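Local coordinates for uncharacterized protein (Borrelia turicatae, PDB 5VJ4), which is a putative surface lipoprotein of relapsing fever spirochetes, differentially regulated in the tick-mammal transmission cycle, and probably binds lipid, at residues I124-G129 / S158-K163; I149-K154 / R209-V214; N250-I255 / D283-V288; N267-S272 / K331-G336. One frame throughout, in Å; residues are numbered along the deposited sequence.

Contact 1: I124-G129 / S158-K163; sequences ISYIQG and SLLKTK. With SO4 (sulfate ion), chain C.
Y126 and L160 carry this contact, one face of a tyrosine ring covered by a leucine methyl where helix 118-128 passes helix 145-171. Before the ring, I124 turns from helix 158-163 and is spent on I152 and I153, earlier in helix 145-171, where a branched apolar side chain fills a buried site. Y126 faces the other way. Its CG stands anti to the backbone N (chi1 -179°), which carries the ring straight across to the neighbouring helix. L160 CD2 sits 3.6 Å from the centroid of the Y126 ring and only 4° off its normal, a well-centred CH-pi contact. K163, coming from the opposite direction with an extended chain, brings NZ obliquely to 3.7 Å from Y126 CE1. This ammonium is claimed by D190, which forms a salt bridge with it and also hydrogen-bonds to Y126 OH. One carboxylate thus ties both polar ends together and probably favours the charged lysine beside the buried ring. Tyrosine suits the site because its ring is apolar where L160 lies and its hydroxyl meets the acid. I127 continues the apolar side toward F201 and T156. Q128 points elsewhere: its NE2 donates to O1 of a sulfate, probably from the crystallisation liquor, at 3.2 Å with an N-H...O angle of 159°. At G129 the helix stops with positive phi, a turn that glycine makes easily. The arrangement is helix-helix packing of an all-helical fold, two helices joined through a CH-pi contact and D190 of a third, 176-201, closing its polar end.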
loop_
_atom_site.group_PDB
_atom_site.type_symbol
_atom_site.label_atom_id
_atom_site.label_comp_id
_atom_site.label_asym_id
_atom_site.label_seq_id
_atom_site.Cartn_x
_atom_site.Cartn_y
_atom_site.Cartn_z
ATOM N N ILE A 124 -14.446 -4.513 -23.305
ATOM C CA ILE A 124 -14.466 -3.062 -23.182
ATOM C C ILE A 124 -15.221 -2.638 -21.912
ATOM O O ILE A 124 -14.745 -1.807 -21.160
ATOM C CB ILE A 124 -15.038 -2.411 -24.447
ATOM C CG1 ILE A 124 -14.080 -2.649 -25.616
ATOM C CG2 ILE A 124 -15.221 -0.928 -24.252
ATOM C CD1 ILE A 124 -12.854 -1.767 -25.641
ATOM N N SER A 125 -16.355 -3.264 -21.634
ATOM C CA SER A 125 -17.058 -2.939 -20.425
ATOM C C SER A 125 -16.205 -3.231 -19.190
ATOM O O SER A 125 -16.206 -2.460 -18.224
ATOM C CB SER A 125 -18.367 -3.680 -20.341
ATOM O OG SER A 125 -18.853 -3.586 -19.014
ATOM N N TYR A 126 -15.471 -4.333 -19.235
ATOM C CA TYR A 126 -14.560 -4.700 -18.148
ATOM C C TYR A 126 -13.465 -3.648 -17.891
ATOM O O TYR A 126 -13.473 -3.039 -16.826
ATOM C CB TYR A 126 -13.947 -6.046 -18.444
ATOM C CG TYR A 126 -13.016 -6.562 -17.399
ATOM C CD1 TYR A 126 -13.512 -7.124 -16.217
ATOM C CD2 TYR A 126 -11.621 -6.561 -17.618
ATOM C CE1 TYR A 126 -12.642 -7.644 -15.264
ATOM C CE2 TYR A 126 -10.743 -7.086 -16.682
ATOM C CZ TYR A 126 -11.256 -7.607 -15.503
ATOM O OH TYR A 126 -10.386 -8.086 -14.564
ATOM N N ILE A 127 -12.558 -3.409 -18.847
ATOM C CA ILE A 127 -11.531 -2.411 -18.613
ATOM C C ILE A 127 -12.084 -1.011 -18.432
ATOM O O ILE A 127 -11.352 -0.104 -18.045
ATOM C CB ILE A 127 -10.429 -2.383 -19.668
ATOM C CG1 ILE A 127 -11.011 -2.072 -21.036
ATOM C CG2 ILE A 127 -9.670 -3.689 -19.638
ATOM C CD1 ILE A 127 -9.936 -1.849 -22.077
ATOM N N GLN A 128 -13.370 -0.834 -18.693
ATOM C CA GLN A 128 -13.974 0.481 -18.534
ATOM C C GLN A 128 -13.945 0.922 -17.068
ATOM O O GLN A 128 -13.735 2.093 -16.770
ATOM C CB GLN A 128 -15.406 0.456 -19.020
ATOM C CG GLN A 128 -15.947 1.783 -19.505
ATOM C CD GLN A 128 -17.452 1.792 -19.468
ATOM O OE1 GLN A 128 -18.121 0.854 -19.920
ATOM N NE2 GLN A 128 -17.998 2.838 -18.899
ATOM N N GLY A 129 -14.165 -0.036 -16.167
ATOM C CA GLY A 129 -14.264 0.217 -14.741
ATOM C C GLY A 129 -15.338 1.222 -14.404
ATOM O O GLY A 129 -16.499 0.996 -14.689
ATOM N N SER A 158 -8.609 -12.526 -24.172
ATOM C CA SER A 158 -7.775 -13.628 -23.707
ATOM C C SER A 158 -7.703 -13.632 -22.158
ATOM O O SER A 158 -7.991 -14.649 -21.484
ATOM C CB SER A 158 -6.394 -13.549 -24.357
ATOM O OG SER A 158 -5.425 -14.039 -23.457
ATOM N N LEU A 159 -7.366 -12.481 -21.594
ATOM C CA LEU A 159 -7.364 -12.361 -20.148
ATOM C C LEU A 159 -8.677 -12.811 -19.494
ATOM O O LEU A 159 -8.662 -13.487 -18.462
ATOM C CB LEU A 159 -7.034 -10.938 -19.717
ATOM C CG LEU A 159 -6.893 -10.772 -18.207
ATOM C CD1 LEU A 159 -5.875 -11.782 -17.659
ATOM C CD2 LEU A 159 -6.474 -9.356 -17.901
ATOM N N LEU A 160 -9.804 -12.444 -20.091
ATOM C CA LEU A 160 -11.071 -12.774 -19.474
ATOM C C LEU A 160 -11.357 -14.258 -19.567
ATOM O O LEU A 160 -11.943 -14.824 -18.626
ATOM C CB LEU A 160 -12.176 -11.939 -20.066
ATOM C CG LEU A 160 -12.014 -10.459 -19.758
ATOM C CD1 LEU A 160 -12.975 -9.610 -20.571
ATOM C CD2 LEU A 160 -12.267 -10.255 -18.280
ATOM N N LYS A 161 -10.910 -14.894 -20.667
ATOM C CA LYS A 161 -11.065 -16.357 -20.831
ATOM C C LYS A 161 -10.339 -17.037 -19.675
ATOM O O LYS A 161 -10.926 -17.899 -18.976
ATOM C CB LYS A 161 -10.603 -16.856 -22.221
ATOM N N THR A 162 -9.097 -16.593 -19.433
ATOM C CA THR A 162 -8.300 -17.107 -18.318
ATOM C C THR A 162 -9.016 -16.903 -16.989
ATOM O O THR A 162 -9.179 -17.853 -16.220
ATOM C CB THR A 162 -6.899 -16.484 -18.284
ATOM O OG1 THR A 162 -6.084 -17.093 -19.282
ATOM C CG2 THR A 162 -6.237 -16.705 -16.951
ATOM N N LYS A 163 -9.458 -15.672 -16.740
ATOM C CA LYS A 163 -10.190 -15.358 -15.513
ATOM C C LYS A 163 -11.420 -16.259 -15.315
ATOM O O LYS A 163 -11.809 -16.578 -14.171
ATOM C CB LYS A 163 -10.563 -13.876 -15.472
ATOM C CG LYS A 163 -11.172 -13.422 -14.155
ATOM C CD LYS A 163 -11.754 -12.016 -14.228
ATOM C CE LYS A 163 -12.523 -11.732 -12.950
ATOM N NZ LYS A 163 -13.371 -10.525 -13.056
HETATM S S SO4 C . -22.344 2.147 -19.810
HETATM O O1 SO4 C . -21.152 2.296 -18.953
HETATM O O2 SO4 C . -21.929 1.676 -21.148
HETATM O O3 SO4 C . -23.184 1.096 -19.241
HETATM O O4 SO4 C . -23.067 3.451 -19.901
#

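Contact 2: I149-K154 / R209-V214; sequences IEKIIK and RFAQAV. With SO4 (sulfate ion), chain D.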
loop_
_atom_site.group_PDB
_atom_site.type_symbol
_atom_site.label_atom_id
_atom_site.label_comp_id
_atom_site.label_asym_id
_atom_site.label_seq_id
_atom_site.Cartn_x
_atom_site.Cartn_y
_atom_site.Cartn_z
ATOM N N ILE A 149 -8.876 -3.553 -32.011
ATOM C CA ILE A 149 -9.116 -4.991 -31.974
ATOM C C ILE A 149 -7.852 -5.750 -31.558
ATOM O O ILE A 149 -7.918 -6.692 -30.761
ATOM C CB ILE A 149 -9.604 -5.544 -33.341
ATOM C CG1 ILE A 149 -10.993 -4.990 -33.730
ATOM C CG2 ILE A 149 -9.604 -7.077 -33.328
ATOM C CD1 ILE A 149 -12.188 -5.770 -33.167
ATOM N N GLU A 150 -6.702 -5.344 -32.083
ATOM C CA GLU A 150 -5.521 -6.154 -31.856
ATOM C C GLU A 150 -4.829 -5.896 -30.519
ATOM O O GLU A 150 -4.391 -6.829 -29.875
ATOM C CB GLU A 150 -4.534 -6.050 -33.010
ATOM C CG GLU A 150 -4.111 -7.434 -33.475
ATOM C CD GLU A 150 -2.612 -7.566 -33.692
ATOM O OE1 GLU A 150 -1.934 -6.537 -33.945
ATOM O OE2 GLU A 150 -2.115 -8.713 -33.598
ATOM N N LYS A 151 -4.777 -4.641 -30.092
ATOM C CA LYS A 151 -4.063 -4.253 -28.878
ATOM C C LYS A 151 -4.937 -4.069 -27.666
ATOM O O LYS A 151 -4.453 -4.194 -26.553
ATOM C CB LYS A 151 -3.288 -2.973 -29.119
ATOM C CG LYS A 151 -2.249 -3.112 -30.231
ATOM C CD LYS A 151 -1.177 -4.157 -29.933
ATOM C CE LYS A 151 0.131 -3.780 -30.619
ATOM N NZ LYS A 151 1.205 -4.793 -30.428
ATOM N N ILE A 152 -6.217 -3.757 -27.862
ATOM C CA ILE A 152 -7.100 -3.633 -26.718
ATOM C C ILE A 152 -7.959 -4.862 -26.527
ATOM O O ILE A 152 -7.930 -5.494 -25.456
ATOM C CB ILE A 152 -7.954 -2.365 -26.760
ATOM C CG1 ILE A 152 -7.077 -1.132 -26.980
ATOM C CG2 ILE A 152 -8.783 -2.232 -25.488
ATOM C CD1 ILE A 152 -5.954 -0.999 -25.979
ATOM N N ILE A 153 -8.689 -5.230 -27.567
ATOM C CA ILE A 153 -9.742 -6.218 -27.377
ATOM C C ILE A 153 -9.194 -7.650 -27.257
ATOM O O ILE A 153 -9.493 -8.346 -26.290
ATOM C CB ILE A 153 -10.857 -6.079 -28.431
ATOM C CG1 ILE A 153 -11.320 -4.620 -28.479
ATOM C CG2 ILE A 153 -11.978 -7.053 -28.118
ATOM C CD1 ILE A 153 -12.730 -4.380 -28.921
ATOM N N LYS A 154 -8.368 -8.067 -28.211
ATOM C CA LYS A 154 -7.791 -9.422 -28.191
ATOM C C LYS A 154 -7.090 -9.757 -26.867
ATOM O O LYS A 154 -7.460 -10.771 -26.242
ATOM C CB LYS A 154 -6.897 -9.688 -29.408
ATOM C CG LYS A 154 -7.637 -10.134 -30.669
ATOM C CD LYS A 154 -6.648 -10.380 -31.811
ATOM C CE LYS A 154 -7.306 -10.932 -33.071
ATOM N NZ LYS A 154 -6.372 -10.827 -34.228
ATOM N N ARG A 209 1.862 -0.574 -24.541
ATOM C CA ARG A 209 1.914 -0.831 -23.115
ATOM C C ARG A 209 0.671 -1.525 -22.574
ATOM O O ARG A 209 0.794 -2.443 -21.764
ATOM C CB ARG A 209 2.222 0.431 -22.309
ATOM C CG ARG A 209 2.311 0.203 -20.800
ATOM C CD ARG A 209 3.403 -0.772 -20.405
ATOM N NE ARG A 209 3.596 -0.782 -18.961
ATOM C CZ ARG A 209 4.197 -1.764 -18.295
ATOM N NH1 ARG A 209 4.661 -2.849 -18.920
ATOM N NH2 ARG A 209 4.315 -1.663 -16.984
ATOM N N PHE A 210 -0.509 -1.097 -23.006
ATOM C CA PHE A 210 -1.728 -1.707 -22.500
ATOM C C PHE A 210 -1.707 -3.210 -22.781
ATOM O O PHE A 210 -1.961 -4.024 -21.892
ATOM C CB PHE A 210 -3.003 -1.063 -23.064
ATOM C CG PHE A 210 -4.232 -1.826 -22.708
ATOM C CD1 PHE A 210 -4.587 -2.984 -23.421
ATOM C CD2 PHE A 210 -5.027 -1.432 -21.616
ATOM C CE1 PHE A 210 -5.716 -3.722 -23.054
ATOM C CE2 PHE A 210 -6.168 -2.178 -21.242
ATOM C CZ PHE A 210 -6.512 -3.325 -21.964
ATOM N N ALA A 211 -1.398 -3.583 -24.017
ATOM C CA ALA A 211 -1.409 -5.011 -24.370
ATOM C C ALA A 211 -0.285 -5.771 -23.696
ATOM O O ALA A 211 -0.453 -6.930 -23.356
ATOM C CB ALA A 211 -1.348 -5.198 -25.870
ATOM N N GLN A 212 0.844 -5.094 -23.496
ATOM C CA GLN A 212 2.046 -5.668 -22.881
ATOM C C GLN A 212 1.781 -5.991 -21.433
ATOM O O GLN A 212 2.148 -7.071 -20.974
ATOM C CB GLN A 212 3.180 -4.643 -22.957
ATOM C CG GLN A 212 4.588 -5.144 -22.746
ATOM C CD GLN A 212 5.595 -4.013 -22.867
ATOM O OE1 GLN A 212 5.726 -3.166 -21.960
ATOM N NE2 GLN A 212 6.318 -3.987 -23.997
ATOM N N ALA A 213 1.107 -5.051 -20.755
ATOM C CA ALA A 213 0.923 -5.062 -19.324
ATOM C C ALA A 213 -0.252 -5.884 -18.854
ATOM O O ALA A 213 -0.244 -6.453 -17.753
ATOM C CB ALA A 213 0.786 -3.641 -18.813
ATOM N N VAL A 214 -1.278 -5.935 -19.678
ATOM C CA VAL A 214 -2.502 -6.579 -19.263
ATOM C C VAL A 214 -2.343 -8.110 -19.217
ATOM O O VAL A 214 -3.014 -8.778 -18.444
ATOM C CB VAL A 214 -3.678 -6.085 -20.135
ATOM C CG1 VAL A 214 -3.800 -6.855 -21.450
ATOM C CG2 VAL A 214 -4.957 -6.132 -19.357
HETATM S S SO4 D . 3.344 3.025 -24.919
HETATM O O1 SO4 D . 3.960 4.237 -25.549
HETATM O O2 SO4 D . 4.407 2.006 -24.716
HETATM O O3 SO4 D . 2.308 2.339 -25.737
HETATM O O4 SO4 D . 2.715 3.492 -23.654
#
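I152 pushes its CD1 methyl against F210, 3.5 Å from ring atom CD1, the two side chains crossing at about a right angle. This is helix-to-helix packing within the all-helical fold: helices 149-154 and 209-214 run at 38° to each other, their axes only 8.5 Å apart. A211 makes such closeness possible, since its single methyl allows the backbones to approach; A211 CB lies 3.3 Å from K151 O. That carbonyl also faces the edge of the F210 ring, near its plane, 3.4 Å from CD1. Its usual helical partner four residues on would be P155, which has no N-H, and K151 itself lies within a wider pi-type turn, in which K154 N bonds to I149 O. A chi1 of 171° swings the F210 ring to the side of its own carbonyl carbon and inward among I127, I196 and F200, a place suited to a large apolar ring. The aliphatic part of K151 skirts A211, while its long chain can keep the amine at the surface. R209 turns from the interface: its NH1 donates to Q212 OE1, meeting a lone pair in the carbonyl plane. Near the helix start, R209 N donates to O3 of a sulfate, probably from the crystallisation liquor, at 3.2 Å, the N-H...O angle being 168°.

Contact 3: N250-I255 / D283-V288; sequences NEIGKI and DIYRGV
Helices 250-255 and 283-288 meet chiefly through Y285, which reaches between E251, I252 and I255. The helix axes are 11.7 Å apart and cross at 77°, a separation that a long aromatic side chain can bridge. Along this turn of helix 263-301, D283 comes first and is engaged elsewhere: its carboxylate forms a salt bridge with R220. I284 lies against Y322 of helix 308-334, an apolar surface that Y285 shares. Y285 then crosses the gap, its first torsion trans, so that the ring is directed at the other helix. Over one face of that ring lies I252, whose CG1 is 3.9 Å from the centroid and 8° off the normal; further along the same isoleucine, CD1 rests 3.7 Å from Y285 CG. Near the hydroxyl end I255 arrives from the opposite direction, CD1 3.8 Å from Y285 CE1. E251 stretches an extended chain to the edge of the ring, its OE1 near the ring plane and the carboxylate turned 78° from it. Y285 OH donates to this oxygen, though the modelled separation is too short to be trusted in detail. The next residue, R286, leaves the interface for D245 and T248 of helix 243-256 and so joins the same two helices at a second point. Tyrosine therefore serves two needs at once: isoleucine carbons receive its ring, and a partly exposed glutamate accepts its hydrogen bond. I252 over the face probably limits rotation of the ring, whereas the pairing of the hydroxyl with E251 is supported in outline only.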
loop_
_atom_site.group_PDB
_atom_site.type_symbol
_atom_site.label_atom_id
_atom_site.label_comp_id
_atom_site.label_asym_id
_atom_site.label_seq_id
_atom_site.Cartn_x
_atom_site.Cartn_y
_atom_site.Cartn_z
ATOM N N ASN A 250 13.234 -12.243 -8.328
ATOM C CA ASN A 250 14.615 -12.651 -8.057
ATOM C C ASN A 250 15.535 -11.548 -8.520
ATOM O O ASN A 250 16.387 -11.043 -7.750
ATOM C CB ASN A 250 14.967 -14.040 -8.643
ATOM C CG ASN A 250 14.349 -15.214 -7.830
ATOM O OD1 ASN A 250 13.955 -15.089 -6.642
ATOM N ND2 ASN A 250 14.257 -16.360 -8.481
ATOM N N GLU A 251 15.272 -11.103 -9.742
ATOM C CA GLU A 251 16.046 -10.038 -10.325
ATOM C C GLU A 251 16.022 -8.775 -9.456
ATOM O O GLU A 251 17.077 -8.185 -9.179
ATOM C CB GLU A 251 15.513 -9.778 -11.692
ATOM C CG GLU A 251 16.361 -8.843 -12.512
ATOM C CD GLU A 251 15.718 -8.588 -13.855
ATOM O OE1 GLU A 251 15.852 -7.466 -14.376
ATOM O OE2 GLU A 251 15.080 -9.530 -14.391
ATOM N N ILE A 252 14.829 -8.393 -9.002
ATOM C CA ILE A 252 14.689 -7.217 -8.149
ATOM C C ILE A 252 15.495 -7.404 -6.857
ATOM O O ILE A 252 16.198 -6.480 -6.404
ATOM C CB ILE A 252 13.204 -6.897 -7.870
ATOM C CG1 ILE A 252 12.516 -6.424 -9.158
ATOM C CG2 ILE A 252 13.068 -5.859 -6.756
ATOM C CD1 ILE A 252 11.094 -5.938 -8.971
ATOM N N GLY A 253 15.392 -8.603 -6.280
ATOM C CA GLY A 253 16.191 -8.966 -5.108
ATOM C C GLY A 253 17.682 -8.699 -5.335
ATOM O O GLY A 253 18.295 -7.939 -4.570
ATOM N N LYS A 254 18.254 -9.277 -6.407
ATOM C CA LYS A 254 19.677 -9.028 -6.738
ATOM C C LYS A 254 20.023 -7.533 -6.768
ATOM O O LYS A 254 21.055 -7.127 -6.266
ATOM C CB LYS A 254 20.149 -9.704 -8.040
ATOM C CG LYS A 254 19.678 -11.129 -8.240
ATOM C CD LYS A 254 20.705 -11.897 -9.049
ATOM C CE LYS A 254 20.473 -13.393 -8.892
ATOM N NZ LYS A 254 20.768 -13.868 -7.506
ATOM N N ILE A 255 19.147 -6.706 -7.319
ATOM C CA ILE A 255 19.356 -5.260 -7.219
ATOM C C ILE A 255 19.420 -4.786 -5.760
ATOM O O ILE A 255 20.224 -3.915 -5.433
ATOM C CB ILE A 255 18.296 -4.474 -8.020
ATOM C CG1 ILE A 255 18.420 -4.794 -9.514
ATOM C CG2 ILE A 255 18.417 -2.969 -7.787
ATOM C CD1 ILE A 255 17.211 -4.404 -10.348
ATOM N N ASP A 283 5.028 -5.288 -12.355
ATOM C CA ASP A 283 4.613 -4.733 -13.639
ATOM C C ASP A 283 5.430 -3.465 -13.907
ATOM O O ASP A 283 6.035 -3.324 -14.985
ATOM C CB ASP A 283 3.115 -4.388 -13.660
ATOM C CG ASP A 283 2.199 -5.583 -13.362
ATOM O OD1 ASP A 283 2.597 -6.769 -13.585
ATOM O OD2 ASP A 283 1.047 -5.299 -12.918
ATOM N N ILE A 284 5.495 -2.562 -12.922
ATOM C CA ILE A 284 6.165 -1.301 -13.163
ATOM C C ILE A 284 7.619 -1.553 -13.535
ATOM O O ILE A 284 8.097 -1.021 -14.524
ATOM C CB ILE A 284 6.071 -0.397 -11.947
ATOM C CG1 ILE A 284 4.670 0.202 -11.863
ATOM C CG2 ILE A 284 7.137 0.681 -12.013
ATOM C CD1 ILE A 284 4.155 0.436 -10.447
ATOM N N TYR A 285 8.291 -2.393 -12.746
ATOM C CA TYR A 285 9.678 -2.703 -12.966
ATOM C C TYR A 285 9.893 -3.228 -14.381
ATOM O O TYR A 285 10.856 -2.868 -15.050
ATOM C CB TYR A 285 10.154 -3.752 -11.975
ATOM C CG TYR A 285 11.564 -4.214 -12.256
ATOM C CD1 TYR A 285 12.656 -3.420 -11.907
ATOM C CD2 TYR A 285 11.801 -5.422 -12.908
ATOM C CE1 TYR A 285 13.948 -3.820 -12.182
ATOM C CE2 TYR A 285 13.078 -5.829 -13.208
ATOM C CZ TYR A 285 14.146 -5.026 -12.833
ATOM O OH TYR A 285 15.418 -5.441 -13.098
ATOM N N ARG A 286 8.999 -4.093 -14.819
ATOM C CA ARG A 286 9.130 -4.700 -16.126
ATOM C C ARG A 286 9.052 -3.687 -17.238
ATOM O O ARG A 286 9.762 -3.826 -18.230
ATOM C CB ARG A 286 8.060 -5.741 -16.352
ATOM C CG ARG A 286 8.241 -6.975 -15.533
ATOM C CD ARG A 286 7.155 -7.948 -15.883
ATOM N NE ARG A 286 7.322 -9.167 -15.130
ATOM C CZ ARG A 286 6.339 -9.987 -14.780
ATOM N NH1 ARG A 286 5.072 -9.704 -15.072
ATOM N NH2 ARG A 286 6.626 -11.075 -14.078
ATOM N N GLY A 287 8.187 -2.690 -17.069
ATOM C CA GLY A 287 8.054 -1.613 -18.034
ATOM C C GLY A 287 9.359 -0.855 -18.160
ATOM O O GLY A 287 9.831 -0.582 -19.268
ATOM N N VAL A 288 9.966 -0.545 -17.022
ATOM C CA VAL A 288 11.204 0.210 -17.042
ATOM C C VAL A 288 12.304 -0.609 -17.685
ATOM O O VAL A 288 13.078 -0.099 -18.478
ATOM C CB VAL A 288 11.649 0.604 -15.650
ATOM C CG1 VAL A 288 12.906 1.442 -15.765
ATOM C CG2 VAL A 288 10.535 1.364 -14.945
#

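Contact 4: N267-S272 / K331-G336; sequences NNVLNS and KGFTDG
V269 lies over one face of F333, where the early part of helix 263-301 meets the end of helix 308-334. This is the close-packed half of the contact. V269 CB is 4.0 Å from the centroid of the F333 ring and 23° off its normal, displaced toward the rim, and the two side chains slide past each other in opposite directions. With chi1 at -168° the F333 ring leaves its helix on the side away from the backbone N and extends as far as S272, whose CB is 4.0 Å from F333 CZ; the ring also packs on Y276 of the second subunit. The same valine touches T334 with its CG1, 3.6 Å from the threonine CG2; a compact branched residue can thus serve both neighbours. S272 is buried, and its hydroxyl is satisfied inside its own helix: OG donates to N268 O at 2.6 Å, from 40° out of the carbonyl plane. N268 O also accepts the backbone bond from S272 N. Serine fits because it offers a small CB to the ring and turns its polar atom back to the backbone. The looser side is polar. The N268 side chain makes no contact with 331-336 and packs instead on K187 of the second subunit, while exposed K331 points from the interface. N271 O accepts a hydrogen bond from R188 of that subunit. Beyond T334 the chain turns at G336, positive phi being natural for glycine, in a Schellman motif, a standard way to terminate a helix, here at a helix-helix packing site that the second subunit also touches.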
loop_
_atom_site.group_PDB
_atom_site.type_symbol
_atom_site.label_atom_id
_atom_site.label_comp_id
_atom_site.label_asym_id
_atom_site.label_seq_id
_atom_site.Cartn_x
_atom_site.Cartn_y
_atom_site.Cartn_z
ATOM N N ASN A 267 12.436 -10.099 1.890
ATOM C CA ASN A 267 11.198 -10.834 1.954
ATOM C C ASN A 267 10.177 -10.311 2.954
ATOM O O ASN A 267 8.974 -10.452 2.709
ATOM C CB ASN A 267 11.452 -12.310 2.134
ATOM C CG ASN A 267 11.956 -12.967 0.864
ATOM O OD1 ASN A 267 12.467 -14.077 0.890
ATOM N ND2 ASN A 267 11.804 -12.284 -0.265
ATOM N N ASN A 268 10.641 -9.683 4.046
ATOM C CA ASN A 268 9.696 -9.174 5.010
ATOM C C ASN A 268 8.873 -8.007 4.482
ATOM O O ASN A 268 7.658 -7.932 4.732
ATOM C CB ASN A 268 10.291 -8.838 6.378
ATOM C CG ASN A 268 9.188 -8.447 7.395
ATOM O OD1 ASN A 268 9.411 -7.714 8.363
ATOM N ND2 ASN A 268 7.964 -8.918 7.143
ATOM N N VAL A 269 9.504 -7.112 3.734
ATOM C CA VAL A 269 8.708 -6.007 3.167
ATOM C C VAL A 269 7.687 -6.524 2.171
ATOM O O VAL A 269 6.544 -6.050 2.160
ATOM C CB VAL A 269 9.510 -4.817 2.616
ATOM C CG1 VAL A 269 10.357 -4.226 3.705
ATOM C CG2 VAL A 269 10.481 -5.304 1.628
ATOM N N LEU A 270 8.064 -7.539 1.396
ATOM C CA LEU A 270 7.104 -8.127 0.479
ATOM C C LEU A 270 5.893 -8.637 1.232
ATOM O O LEU A 270 4.774 -8.357 0.858
ATOM C CB LEU A 270 7.721 -9.249 -0.308
ATOM C CG LEU A 270 8.916 -8.969 -1.212
ATOM C CD1 LEU A 270 9.119 -10.121 -2.180
ATOM C CD2 LEU A 270 8.802 -7.691 -2.004
ATOM N N ASN A 271 6.139 -9.359 2.316
ATOM C CA ASN A 271 5.055 -9.884 3.094
ATOM C C ASN A 271 4.236 -8.843 3.803
ATOM O O ASN A 271 3.033 -9.025 4.001
ATOM C CB ASN A 271 5.492 -11.001 4.024
ATOM C CG ASN A 271 5.281 -12.383 3.376
ATOM O OD1 ASN A 271 4.252 -13.020 3.597
ATOM N ND2 ASN A 271 6.227 -12.818 2.523
ATOM N N SER A 272 4.857 -7.730 4.155
ATOM C CA SER A 272 4.096 -6.730 4.900
ATOM C C SER A 272 3.120 -6.052 3.945
ATOM O O SER A 272 1.927 -5.827 4.237
ATOM C CB SER A 272 5.024 -5.709 5.527
ATOM O OG SER A 272 6.165 -6.336 6.067
ATOM N N LYS A 331 15.205 -0.231 1.942
ATOM C CA LYS A 331 15.917 0.088 3.158
ATOM C C LYS A 331 15.023 0.954 4.066
ATOM O O LYS A 331 14.747 0.608 5.221
ATOM C CB LYS A 331 17.267 0.760 2.860
ATOM C CG LYS A 331 17.830 1.504 4.072
ATOM C CD LYS A 331 19.295 1.910 3.998
ATOM C CE LYS A 331 19.852 2.073 5.409
ATOM N NZ LYS A 331 20.902 3.124 5.529
ATOM N N GLY A 332 14.553 2.063 3.526
ATOM C CA GLY A 332 13.686 2.939 4.270
ATOM C C GLY A 332 12.479 2.205 4.820
ATOM O O GLY A 332 11.935 2.584 5.861
ATOM N N PHE A 333 12.061 1.143 4.140
ATOM C CA PHE A 333 10.903 0.431 4.620
ATOM C C PHE A 333 11.278 -0.338 5.881
ATOM O O PHE A 333 10.668 -0.132 6.917
ATOM C CB PHE A 333 10.380 -0.495 3.558
ATOM C CG PHE A 333 9.033 -1.056 3.859
ATOM C CD1 PHE A 333 8.854 -2.003 4.864
ATOM C CD2 PHE A 333 7.930 -0.658 3.112
ATOM C CE1 PHE A 333 7.602 -2.534 5.129
ATOM C CE2 PHE A 333 6.667 -1.175 3.373
ATOM C CZ PHE A 333 6.498 -2.115 4.386
ATOM N N THR A 334 12.289 -1.200 5.804
ATOM C CA THR A 334 12.701 -1.956 6.994
ATOM C C THR A 334 13.202 -1.032 8.106
ATOM O O THR A 334 13.115 -1.383 9.271
ATOM C CB THR A 334 13.774 -3.010 6.691
ATOM O OG1 THR A 334 14.707 -2.418 5.821
ATOM C CG2 THR A 334 13.166 -4.230 6.001
ATOM N N ASP A 335 13.666 0.162 7.755
ATOM C CA ASP A 335 14.113 1.104 8.789
ATOM C C ASP A 335 13.015 1.859 9.515
ATOM O O ASP A 335 13.310 2.595 10.447
ATOM C CB ASP A 335 15.130 2.121 8.252
ATOM C CG ASP A 335 16.459 1.502 7.917
ATOM O OD1 ASP A 335 17.206 2.187 7.200
ATOM O OD2 ASP A 335 16.764 0.363 8.353
ATOM N N GLY A 336 11.771 1.726 9.077
ATOM C CA GLY A 336 10.664 2.434 9.741
ATOM C C GLY A 336 10.411 3.845 9.220
ATOM O O GLY A 336 9.518 4.550 9.733
#

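In the fold
Contacts 1 and 2 share helix 145-171 and form one continuous apolar interior, I127 CD1 lying 3.6 Å from I152 CG2; contacts 3 and 4 share helix 263-301 on the other side of the chain's centre. R209 connects the halves, its NH2 probably hydrogen-bonded to D283 O. Contact 1 is buried and finishes its polar groups with a shared acid, whereas contact 2 is only partly buried and draws its helices close through alanine. Contact 3, also partly buried, has a direct hydrogen bond across its helices. Contact 4 is buried yet peripheral, its centre about 22 Å from the centre of the chain, and the second subunit adjoins it.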